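Local coordinates for major royal jelly protein 1 (Apis mellifera, PDB 5YYL), which is the most abundant protein of royal jelly, binds sterol, and probably serves as a nutrient in the food of honeybee larvae, at residues N264-P269 and W330-T335. Numbering follows the deposited sequence.
Sequences NLYYSP and WNEHRT
With CG of Y266 set anti to its carbonyl carbon (chi1 -64°) and CG of W330 anti to the backbone N (chi1 169°), the two aromatic side chains meet at the interface between neighbouring four-stranded antiparallel sheets, consistent with adjacent blades of the beta-propeller to which this family belongs. Strand 264-269 lies inside one sheet; strand 326-331 belongs to the next and runs out into a loop at E332. The backbones stay well apart, so long side chains span the distance. Tyrosine fits because its ring can pack while its hydroxyl carries a polar bond. Y266 CE1 lies 3.6 Å from W330 CZ3, the planes oblique at 75°, and the phenol oxygen comes to the edge of the indole, whose broad, flat ring system reaches out from its strand. L317 of the strand beside W330 touches both side chains.

Beyond CG the E332 chain is extended, and its carboxylate meets the phenol at the ring edge, its plane turned 71° from the ring. Glutamate supplies two acceptors: OE1 takes S259 OG as partner, while OE2 bonds to T262 OG1 as well as Y266 OH, probably fixing the carboxylate. Asparagine's short amide lets N264 add a weak bond from ND2 to Y266 OH at 3.4 Å. The phenol donates from Y266 OH to E332 OE2, at a modelled 2.5 Å that is very short and, at this resolution, doubtful.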
# COMPACT_ATOMS: atom_id res chain seq x y z
N ASN A 264 20.13 -24.52 -31.99
CA ASN A 264 20.35 -25.96 -32.14
C ASN A 264 19.15 -26.71 -31.61
O ASN A 264 18.72 -26.47 -30.49
CB ASN A 264 21.58 -26.41 -31.38
CG ASN A 264 22.83 -25.77 -31.90
OD1 ASN A 264 23.01 -25.58 -33.12
ND2 ASN A 264 23.74 -25.46 -30.99
N LEU A 265 18.59 -27.60 -32.43
CA LEU A 265 17.56 -28.54 -31.99
C LEU A 265 18.28 -29.81 -31.52
O LEU A 265 18.68 -30.65 -32.33
CB LEU A 265 16.60 -28.85 -33.14
CG LEU A 265 15.55 -29.92 -32.89
CD1 LEU A 265 14.60 -29.45 -31.80
CD2 LEU A 265 14.82 -30.19 -34.19
N TYR A 266 18.46 -29.92 -30.20
CA TYR A 266 19.09 -31.11 -29.60
C TYR A 266 18.11 -32.26 -29.60
O TYR A 266 16.91 -32.03 -29.49
CB TYR A 266 19.56 -30.82 -28.18
CG TYR A 266 20.64 -29.78 -28.11
CD1 TYR A 266 21.99 -30.12 -28.24
CD2 TYR A 266 20.32 -28.45 -27.92
CE1 TYR A 266 22.98 -29.16 -28.20
CE2 TYR A 266 21.30 -27.48 -27.86
CZ TYR A 266 22.62 -27.83 -27.99
OH TYR A 266 23.59 -26.86 -27.95
N TYR A 267 18.62 -33.48 -29.73
CA TYR A 267 17.81 -34.69 -29.76
C TYR A 267 18.68 -35.91 -29.53
O TYR A 267 19.90 -35.78 -29.43
CB TYR A 267 17.08 -34.83 -31.10
CG TYR A 267 18.01 -35.06 -32.27
CD1 TYR A 267 18.28 -36.34 -32.74
CD2 TYR A 267 18.63 -33.98 -32.91
CE1 TYR A 267 19.13 -36.53 -33.82
CE2 TYR A 267 19.48 -34.16 -33.99
CZ TYR A 267 19.72 -35.43 -34.44
OH TYR A 267 20.57 -35.62 -35.51
N SER A 268 18.06 -37.08 -29.45
CA SER A 268 18.77 -38.35 -29.48
C SER A 268 17.81 -39.49 -29.70
O SER A 268 16.65 -39.37 -29.35
CB SER A 268 19.52 -38.58 -28.18
OG SER A 268 18.66 -38.53 -27.07
N PRO A 269 18.26 -40.58 -30.32
CA PRO A 269 17.35 -41.74 -30.33
C PRO A 269 17.15 -42.27 -28.90
O PRO A 269 18.08 -42.17 -28.08
CB PRO A 269 18.07 -42.77 -31.23
CG PRO A 269 19.24 -42.07 -31.83
CD PRO A 269 19.53 -40.85 -31.03
N TRP A 330 24.11 -29.57 -19.11
CA TRP A 330 25.28 -29.23 -19.91
C TRP A 330 25.09 -27.82 -20.46
O TRP A 330 24.07 -27.55 -21.08
CB TRP A 330 25.46 -30.21 -21.05
CG TRP A 330 26.46 -29.77 -22.05
CD1 TRP A 330 27.80 -29.78 -21.90
CD2 TRP A 330 26.20 -29.25 -23.36
NE1 TRP A 330 28.41 -29.29 -23.04
CE2 TRP A 330 27.45 -28.96 -23.95
CE3 TRP A 330 25.04 -28.99 -24.09
CZ2 TRP A 330 27.57 -28.42 -25.22
CZ3 TRP A 330 25.16 -28.46 -25.37
CH2 TRP A 330 26.42 -28.18 -25.92
N ASN A 331 26.08 -26.95 -20.25
CA ASN A 331 26.04 -25.57 -20.74
C ASN A 331 26.52 -25.53 -22.19
O ASN A 331 27.54 -26.14 -22.54
CB ASN A 331 26.89 -24.66 -19.88
CG ASN A 331 26.54 -23.19 -20.05
OD1 ASN A 331 26.57 -22.65 -21.17
ND2 ASN A 331 26.22 -22.51 -18.92
N GLU A 332 25.79 -24.81 -23.04
CA GLU A 332 26.13 -24.70 -24.46
C GLU A 332 27.38 -23.87 -24.70
O GLU A 332 28.04 -24.04 -25.74
CB GLU A 332 25.00 -24.06 -25.25
CG GLU A 332 23.76 -24.93 -25.43
CD GLU A 332 22.75 -24.25 -26.31
OE1 GLU A 332 22.08 -23.29 -25.83
OE2 GLU A 332 22.64 -24.64 -27.49
N HIS A 333 27.69 -22.96 -23.76
CA HIS A 333 28.94 -22.19 -23.80
C HIS A 333 30.19 -23.07 -23.71
O HIS A 333 31.23 -22.72 -24.29
CB HIS A 333 28.97 -21.13 -22.69
CG HIS A 333 27.91 -20.08 -22.83
ND1 HIS A 333 26.84 -19.98 -21.96
CD2 HIS A 333 27.75 -19.09 -23.74
CE1 HIS A 333 26.07 -18.97 -22.33
NE2 HIS A 333 26.61 -18.41 -23.39
N ARG A 334 30.09 -24.19 -23.01
CA ARG A 334 31.20 -25.14 -22.89
C ARG A 334 31.19 -26.10 -24.07
O ARG A 334 30.25 -26.11 -24.89
CB ARG A 334 31.13 -25.94 -21.59
CG ARG A 334 30.93 -25.16 -20.31
CD ARG A 334 32.19 -24.81 -19.55
NE ARG A 334 31.79 -24.27 -18.24
CZ ARG A 334 32.60 -24.09 -17.19
NH1 ARG A 334 33.90 -24.40 -17.25
NH2 ARG A 334 32.09 -23.59 -16.06
N THR A 335 32.26 -26.89 -24.16
CA THR A 335 32.42 -27.86 -25.22
C THR A 335 31.68 -29.14 -24.85
O THR A 335 31.67 -29.55 -23.69
CB THR A 335 33.92 -28.18 -25.48
OG1 THR A 335 34.50 -28.78 -24.31
CG2 THR A 335 34.70 -26.91 -25.84